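Local coordinates for protein SMG-7 (PDB 3ZHE) that pairs with SMG-5 in a heterodimer of 14-3-3-like domains required for efficient nonsense-mediated mRNA decay, at residues 160-165 / 192-197; 168-173 / 184-189. One frame throughout, in Å; residues are numbered along the deposited sequence.

Contact 1 (160-165 / 192-197)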
ATOM      1  N   ASN B 160     -11.317   1.866 -10.532  1.00 85.59           N
ATOM      2  CA  ASN B 160     -12.435   2.548 -11.173  1.00 85.99           C
ATOM      3  C   ASN B 160     -12.268   2.621 -12.688  1.00 89.05           C
ATOM      4  O   ASN B 160     -11.595   3.515 -13.199  1.00 92.83           O
ATOM      5  CB  ASN B 160     -12.615   3.951 -10.594  1.00 82.78           C
ATOM      6  CG  ASN B 160     -13.762   4.706 -11.238  1.00 85.61           C
ATOM      7  OD1 ASN B 160     -14.722   4.108 -11.721  1.00 92.08           O
ATOM      8  ND2 ASN B 160     -13.665   6.031 -11.248  1.00 78.49           N
ATOM      9  N   PRO B 161     -12.878   1.668 -13.408  1.00 90.04           N
ATOM     10  CA  PRO B 161     -12.833   1.616 -14.874  1.00 87.78           C
ATOM     11  C   PRO B 161     -13.746   2.661 -15.502  1.00 89.70           C
ATOM     12  O   PRO B 161     -13.660   2.908 -16.704  1.00 95.74           O
ATOM     13  CB  PRO B 161     -13.369   0.213 -15.197  1.00 86.01           C
ATOM     14  CG  PRO B 161     -13.365  -0.540 -13.887  1.00 87.88           C
ATOM     15  CD  PRO B 161     -13.570   0.500 -12.840  1.00 89.18           C
ATOM     16  N   ALA B 162     -14.609   3.267 -14.694  1.00 84.50           N
ATOM     17  CA  ALA B 162     -15.608   4.198 -15.208  1.00 86.24           C
ATOM     18  C   ALA B 162     -15.031   5.563 -15.585  1.00 88.92           C
ATOM     19  O   ALA B 162     -15.752   6.425 -16.085  1.00 82.82           O
ATOM     20  CB  ALA B 162     -16.751   4.354 -14.212  1.00 84.14           C
ATOM     21  N   ASP B 163     -13.737   5.753 -15.352  1.00 91.61           N
ATOM     22  CA  ASP B 163     -13.069   6.998 -15.721  1.00 85.85           C
ATOM     23  C   ASP B 163     -12.243   6.795 -16.989  1.00 85.68           C
ATOM     24  O   ASP B 163     -11.199   6.143 -16.963  1.00 85.89           O
ATOM     25  CB  ASP B 163     -12.175   7.488 -14.578  1.00 93.87           C
ATOM     26  CG  ASP B 163     -11.847   8.967 -14.682  1.00 99.05           C
ATOM     27  OD1 ASP B 163     -11.914   9.519 -15.801  1.00103.28           O
ATOM     28  OD2 ASP B 163     -11.521   9.579 -13.642  1.00 95.56           O
ATOM     29  N   GLY B 164     -12.717   7.365 -18.095  1.00 85.35           N
ATOM     30  CA  GLY B 164     -12.078   7.202 -19.390  1.00 80.20           C
ATOM     31  C   GLY B 164     -10.651   7.712 -19.468  1.00 75.76           C
ATOM     32  O   GLY B 164      -9.863   7.255 -20.305  1.00 75.44           O
ATOM     33  N   ALA B 165     -10.325   8.663 -18.599  1.00 87.20           N
ATOM     34  CA  ALA B 165      -8.981   9.226 -18.531  1.00 92.47           C
ATOM     35  C   ALA B 165      -7.936   8.130 -18.375  1.00 97.59           C
ATOM     36  O   ALA B 165      -6.918   8.136 -19.064  1.00 94.44           O
ATOM     37  CB  ALA B 165      -8.881  10.220 -17.387  1.00 95.80           C
ATOM     38  N   HIS B 192     -15.361   5.641 -25.152  1.00 87.90           N
ATOM     39  CA  HIS B 192     -16.703   5.169 -24.826  1.00 85.68           C
ATOM     40  C   HIS B 192     -16.882   4.709 -23.380  1.00 81.30           C
ATOM     41  O   HIS B 192     -17.785   3.927 -23.082  1.00 74.02           O
ATOM     42  CB  HIS B 192     -17.108   4.047 -25.778  1.00 84.38           C
ATOM     43  CG  HIS B 192     -17.289   4.496 -27.192  1.00 86.89           C
ATOM     44  ND1 HIS B 192     -18.410   5.173 -27.618  1.00 90.41           N
ATOM     45  CD2 HIS B 192     -16.497   4.356 -28.282  1.00 89.54           C
ATOM     46  CE1 HIS B 192     -18.301   5.435 -28.908  1.00 94.88           C
ATOM     47  NE2 HIS B 192     -17.149   4.951 -29.335  1.00 93.92           N
ATOM     48  N   ALA B 193     -16.031   5.200 -22.485  1.00 80.25           N
ATOM     49  CA  ALA B 193     -16.139   4.847 -21.074  1.00 76.07           C
ATOM     50  C   ALA B 193     -17.366   5.498 -20.446  1.00 77.54           C
ATOM     51  O   ALA B 193     -18.118   6.198 -21.120  1.00 81.10           O
ATOM     52  CB  ALA B 193     -14.886   5.249 -20.331  1.00 72.45           C
ATOM     53  N   THR B 194     -17.564   5.266 -19.152  1.00 82.03           N
ATOM     54  CA  THR B 194     -18.724   5.810 -18.456  1.00 86.61           C
ATOM     55  C   THR B 194     -18.566   7.313 -18.233  1.00 94.30           C
ATOM     56  O   THR B 194     -19.552   8.045 -18.151  1.00 97.95           O
ATOM     57  CB  THR B 194     -18.978   5.090 -17.116  1.00 87.40           C
ATOM     58  OG1 THR B 194     -18.905   3.672 -17.313  1.00 83.86           O
ATOM     59  CG2 THR B 194     -20.353   5.447 -16.568  1.00 88.70           C
ATOM     60  N   MET B 195     -17.320   7.773 -18.149  1.00101.22           N
ATOM     61  CA  MET B 195     -17.043   9.200 -18.004  1.00105.55           C
ATOM     62  C   MET B 195     -16.869   9.878 -19.359  1.00114.94           C
ATOM     63  O   MET B 195     -17.067  11.088 -19.485  1.00126.52           O
ATOM     64  CB  MET B 195     -15.803   9.437 -17.139  1.00108.15           C
ATOM     65  CG  MET B 195     -16.091   9.590 -15.651  1.00115.02           C
ATOM     66  SD  MET B 195     -17.221  10.957 -15.320  1.00197.05           S
ATOM     67  CE  MET B 195     -17.219  10.987 -13.529  1.00107.90           C
ATOM     68  N   GLU B 196     -16.496   9.086 -20.361  1.00112.43           N
ATOM     69  CA  GLU B 196     -16.253   9.567 -21.722  1.00109.48           C
ATOM     70  C   GLU B 196     -15.174  10.646 -21.812  1.00108.66           C
ATOM     71  O   GLU B 196     -15.424  11.821 -21.542  1.00112.70           O
ATOM     72  CB  GLU B 196     -17.553  10.045 -22.375  1.00112.41           C
ATOM     73  CG  GLU B 196     -18.669   9.019 -22.316  1.00116.47           C
ATOM     74  CD  GLU B 196     -19.895   9.424 -23.108  1.00121.00           C
ATOM     75  OE1 GLU B 196     -19.973  10.591 -23.549  1.00125.65           O
ATOM     76  OE2 GLU B 196     -20.786   8.569 -23.292  1.00114.77           O
ATOM     77  N   PHE B 197     -13.975  10.224 -22.204  1.00105.14           N
ATOM     78  CA  PHE B 197     -12.841  11.120 -22.392  1.00 76.90           C
ATOM     79  C   PHE B 197     -12.698  11.432 -23.878  1.00 96.27           C
ATOM     80  O   PHE B 197     -12.044  10.690 -24.611  1.00 93.20           O
ATOM     81  CB  PHE B 197     -11.568  10.457 -21.864  1.00 76.73           C
ATOM     82  CG  PHE B 197     -10.395  11.386 -21.754  1.00 78.13           C
ATOM     83  CD1 PHE B 197     -10.260  12.225 -20.659  1.00 93.94           C
ATOM     84  CD2 PHE B 197      -9.418  11.409 -22.733  1.00 94.89           C
ATOM     85  CE1 PHE B 197      -9.179  13.079 -20.551  1.00 95.03           C
ATOM     86  CE2 PHE B 197      -8.334  12.259 -22.630  1.00 93.50           C
ATOM     87  CZ  PHE B 197      -8.215  13.095 -21.537  1.00 94.92           C
TER
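Gly164 receives the methyl of Ala193 directly on its backbone: Ala193 CB lies 3.5 Å from Gly164 CA, and this is the tight, buried part of the contact. A side chain on residue 164 would point at the loop 192-197, so the bare glycine lets the two backbones come together, with their CA atoms 5.0 Å apart. Next to it Phe197 is turned onto the first turn of helix 164-176. Its CG stands anti to the backbone N (chi1 -168°), its CB rests against Gly164 C, and its CD1 meets Ala165 CA at 3.9 Å, the small Ala165 allowing this corner of the ring to approach obliquely. Toward solvent the contact is carried by Thr194 and Met195. Thr194 CB faces Ala162 CB at 3.7 Å, and the loop with Tyr364 and His366 also meets this edge. Met195 CB and CG lie beside Ala162 O; beyond CG the chain bends at chi2 (-59°) and carries SD off from 160-165. Asn160 OD1 accepts from Ala162 N (3.1 Å) in an Asx turn, and Asp163, the N-cap, takes a weak bond from Ala165 N. Trp167 NE1 hydrogen-bonds to Pro161 O, and Ala193 packs on the same side chain. The loop after helix 180-191 thus packs on the N-terminal end of helix 164-176, an arrangement consistent with the TPR-like fold expected from the predicted repeat and the family.

Contact 2 (168-173 / 184-189)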
ATOM      1  N   ASN B 168      -7.366   6.263 -21.501  1.00 91.38           N
ATOM      2  CA  ASN B 168      -6.593   7.113 -22.404  1.00 76.74           C
ATOM      3  C   ASN B 168      -5.099   7.100 -22.080  1.00 88.24           C
ATOM      4  O   ASN B 168      -4.260   6.979 -22.976  1.00 88.46           O
ATOM      5  CB  ASN B 168      -7.132   8.548 -22.389  1.00 83.04           C
ATOM      6  CG  ASN B 168      -6.444   9.444 -23.404  1.00 87.63           C
ATOM      7  OD1 ASN B 168      -6.856   9.525 -24.562  1.00 84.56           O
ATOM      8  ND2 ASN B 168      -5.391  10.129 -22.971  1.00 95.33           N
ATOM      9  N   GLN B 169      -4.775   7.221 -20.795  1.00 88.97           N
ATOM     10  CA  GLN B 169      -3.387   7.197 -20.341  1.00 93.84           C
ATOM     11  C   GLN B 169      -2.733   5.854 -20.664  1.00 95.73           C
ATOM     12  O   GLN B 169      -1.578   5.801 -21.101  1.00 93.91           O
ATOM     13  CB  GLN B 169      -3.306   7.470 -18.837  1.00 97.97           C
ATOM     14  CG  GLN B 169      -3.994   8.752 -18.388  1.00102.52           C
ATOM     15  CD  GLN B 169      -3.416   9.994 -19.031  1.00103.32           C
ATOM     16  OE1 GLN B 169      -4.151  10.882 -19.459  1.00102.89           O
ATOM     17  NE2 GLN B 169      -2.091  10.069 -19.092  1.00102.58           N
ATOM     18  N   LEU B 170      -3.480   4.774 -20.442  1.00 94.31           N
ATOM     19  CA  LEU B 170      -3.038   3.435 -20.817  1.00 90.41           C
ATOM     20  C   LEU B 170      -2.731   3.391 -22.312  1.00 92.09           C
ATOM     21  O   LEU B 170      -1.751   2.774 -22.745  1.00 92.03           O
ATOM     22  CB  LEU B 170      -4.110   2.400 -20.461  1.00 86.21           C
ATOM     23  CG  LEU B 170      -4.274   2.048 -18.979  1.00 93.42           C
ATOM     24  CD1 LEU B 170      -5.629   1.404 -18.716  1.00 77.27           C
ATOM     25  CD2 LEU B 170      -3.153   1.124 -18.529  1.00 80.05           C
ATOM     26  N   GLY B 171      -3.573   4.063 -23.093  1.00 93.68           N
ATOM     27  CA  GLY B 171      -3.352   4.191 -24.521  1.00 94.44           C
ATOM     28  C   GLY B 171      -2.046   4.894 -24.827  1.00 95.14           C
ATOM     29  O   GLY B 171      -1.303   4.482 -25.719  1.00 96.64           O
ATOM     30  N   LEU B 172      -1.767   5.959 -24.080  1.00 94.42           N
ATOM     31  CA  LEU B 172      -0.523   6.705 -24.239  1.00 96.84           C
ATOM     32  C   LEU B 172       0.683   5.809 -23.968  1.00 96.58           C
ATOM     33  O   LEU B 172       1.655   5.813 -24.728  1.00 94.03           O
ATOM     34  CB  LEU B 172      -0.500   7.922 -23.310  1.00 98.72           C
ATOM     35  CG  LEU B 172      -1.571   8.991 -23.540  1.00 97.84           C
ATOM     36  CD1 LEU B 172      -1.452  10.110 -22.515  1.00 96.70           C
ATOM     37  CD2 LEU B 172      -1.470   9.546 -24.950  1.00102.01           C
ATOM     38  N   ILE B 173       0.611   5.041 -22.884  1.00 99.75           N
ATOM     39  CA  ILE B 173       1.674   4.099 -22.539  1.00 99.21           C
ATOM     40  C   ILE B 173       1.897   3.077 -23.653  1.00 96.95           C
ATOM     41  O   ILE B 173       3.037   2.790 -24.026  1.00 94.43           O
ATOM     42  CB  ILE B 173       1.373   3.367 -21.214  1.00 98.23           C
ATOM     43  CG1 ILE B 173       1.497   4.335 -20.038  1.00 93.09           C
ATOM     44  CG2 ILE B 173       2.320   2.193 -21.015  1.00102.64           C
ATOM     45  CD1 ILE B 173       2.897   4.871 -19.831  1.00 90.50           C
ATOM     46  N   VAL B 184      -4.878   1.638 -29.820  1.00 95.08           N
ATOM     47  CA  VAL B 184      -6.181   1.872 -30.431  1.00 90.34           C
ATOM     48  C   VAL B 184      -7.301   1.379 -29.522  1.00 90.23           C
ATOM     49  O   VAL B 184      -8.273   2.100 -29.271  1.00 85.04           O
ATOM     50  CB  VAL B 184      -6.287   1.187 -31.805  1.00 88.75           C
ATOM     51  CG1 VAL B 184      -7.726   1.192 -32.295  1.00 75.24           C
ATOM     52  CG2 VAL B 184      -5.374   1.877 -32.804  1.00 89.89           C
ATOM     53  N   TYR B 185      -7.151   0.156 -29.021  1.00 93.64           N
ATOM     54  CA  TYR B 185      -8.133  -0.420 -28.105  1.00 90.90           C
ATOM     55  C   TYR B 185      -8.368   0.456 -26.870  1.00 88.38           C
ATOM     56  O   TYR B 185      -9.510   0.791 -26.536  1.00 85.03           O
ATOM     57  CB  TYR B 185      -7.709  -1.828 -27.683  1.00 87.89           C
ATOM     58  CG  TYR B 185      -8.473  -2.357 -26.495  1.00 82.12           C
ATOM     59  CD1 TYR B 185      -9.829  -2.634 -26.588  1.00 81.48           C
ATOM     60  CD2 TYR B 185      -7.841  -2.577 -25.279  1.00 82.15           C
ATOM     61  CE1 TYR B 185     -10.536  -3.112 -25.505  1.00 82.46           C
ATOM     62  CE2 TYR B 185      -8.538  -3.058 -24.189  1.00 85.69           C
ATOM     63  CZ  TYR B 185      -9.886  -3.324 -24.308  1.00 84.35           C
ATOM     64  OH  TYR B 185     -10.589  -3.803 -23.228  1.00 82.51           O
ATOM     65  N   PHE B 186      -7.277   0.827 -26.206  1.00 84.75           N
ATOM     66  CA  PHE B 186      -7.341   1.660 -25.010  1.00 87.19           C
ATOM     67  C   PHE B 186      -7.973   3.027 -25.278  1.00 93.05           C
ATOM     68  O   PHE B 186      -8.827   3.476 -24.514  1.00 99.13           O
ATOM     69  CB  PHE B 186      -5.948   1.837 -24.406  1.00 86.97           C
ATOM     70  CG  PHE B 186      -5.473   0.653 -23.612  1.00 91.11           C
ATOM     71  CD1 PHE B 186      -6.309   0.030 -22.700  1.00 92.01           C
ATOM     72  CD2 PHE B 186      -4.187   0.161 -23.778  1.00 91.08           C
ATOM     73  CE1 PHE B 186      -5.872  -1.061 -21.964  1.00 90.84           C
ATOM     74  CE2 PHE B 186      -3.745  -0.930 -23.048  1.00 92.12           C
ATOM     75  CZ  PHE B 186      -4.589  -1.540 -22.141  1.00 93.58           C
ATOM     76  N   HIS B 187      -7.546   3.687 -26.353  1.00 87.64           N
ATOM     77  CA  HIS B 187      -8.106   4.984 -26.724  1.00 83.37           C
ATOM     78  C   HIS B 187      -9.605   4.869 -26.999  1.00 83.13           C
ATOM     79  O   HIS B 187     -10.380   5.772 -26.675  1.00 81.84           O
ATOM     80  CB  HIS B 187      -7.384   5.572 -27.944  1.00 81.24           C
ATOM     81  CG  HIS B 187      -6.064   6.207 -27.626  1.00 83.03           C
ATOM     82  ND1 HIS B 187      -5.955   7.403 -26.950  1.00 77.03           N
ATOM     83  CD2 HIS B 187      -4.798   5.820 -27.912  1.00 77.34           C
ATOM     84  CE1 HIS B 187      -4.677   7.720 -26.823  1.00 91.00           C
ATOM     85  NE2 HIS B 187      -3.955   6.775 -27.396  1.00 78.53           N
ATOM     86  N   THR B 188     -10.007   3.752 -27.597  1.00 84.28           N
ATOM     87  CA  THR B 188     -11.419   3.489 -27.860  1.00 84.39           C
ATOM     88  C   THR B 188     -12.201   3.353 -26.552  1.00 85.94           C
ATOM     89  O   THR B 188     -13.268   3.963 -26.385  1.00 86.03           O
ATOM     90  CB  THR B 188     -11.602   2.220 -28.717  1.00 82.68           C
ATOM     91  OG1 THR B 188     -10.917   2.378 -29.965  1.00 82.64           O
ATOM     92  CG2 THR B 188     -13.075   1.963 -28.988  1.00 78.62           C
ATOM     93  N   ARG B 189     -11.663   2.558 -25.627  1.00 83.91           N
ATOM     94  CA  ARG B 189     -12.265   2.397 -24.303  1.00 84.96           C
ATOM     95  C   ARG B 189     -12.410   3.743 -23.600  1.00 85.99           C
ATOM     96  O   ARG B 189     -13.418   4.009 -22.943  1.00 82.49           O
ATOM     97  CB  ARG B 189     -11.430   1.450 -23.438  1.00 83.91           C
ATOM     98  CG  ARG B 189     -11.513  -0.012 -23.844  1.00 86.62           C
ATOM     99  CD  ARG B 189     -12.943  -0.530 -23.769  1.00 88.00           C
ATOM    100  NE  ARG B 189     -13.527  -0.382 -22.438  1.00 87.80           N
ATOM    101  CZ  ARG B 189     -13.536  -1.338 -21.514  1.00 82.36           C
ATOM    102  NH1 ARG B 189     -12.988  -2.518 -21.770  1.00 81.74           N
ATOM    103  NH2 ARG B 189     -14.093  -1.115 -20.330  1.00 81.12           N
TER
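Helices 168-173 and 184-189 run nearly antiparallel, their axes 7.4 Å apart at an angle of 164°, and Gly171 brings the backbones close, its CA standing 4.7 Å from that of Phe186. With no side chain at Gly171, Phe186 CB settles 3.5 Å from Gly171 CA, and two aromatic residues pack around this point. The Phe186 ring has Leu170 CB above its centre, 3.8 Å from the centroid, a CH-pi contact; Tyr185 CD2 lies over the opposite face, toward the rim. The flat phenyl is thereby held between an aliphatic chain from the facing helix and a ring from its own. His187 crosses to the other helix with CG anti to its carbonyl carbon (chi1 -79°), and Gly171 CA lies over a face of the imidazole. At the ring's edge ND1 gives a weak hydrogen bond to Asn168 OD1 (3.3 Å), the amide standing at 80° to the ring, while Leu172 CD2 touches CE1. The histidine suits this buried place chiefly through its flat face over Gly171; the bond from ND1 is long and bent, and probably adds little. Leu170 also packs on Tyr153 and His187 on Leu204, so helices 146-159 and 200-209 also pack against the pair. Such a close antiparallel pair, joined by a short turn, is a helical hairpin, the unit from which TPR-like alpha-solenoids are built.

Overall arrangement
From the N terminus, the chain leaves helix 146-159, makes the turn at 160-163 and enters helix 164-176, which serves both contacts. It then turns back through helix 180-191, so that contact 2 closes a short loop of ten residues, and runs on into the segment 192-197, where contact 1 closes a longer one. Contact 2 therefore lies wholly within the span of contact 1, and the two do not cross. Contact 2 joins the bodies of the helices; contact 1 ties the start of helix 164-176 to the linker leading to helix 200-209. Their centres are 11 Å apart, and Phe197 CE2 packs 3.5 Å from Asn168 CG, joining the two contacts directly.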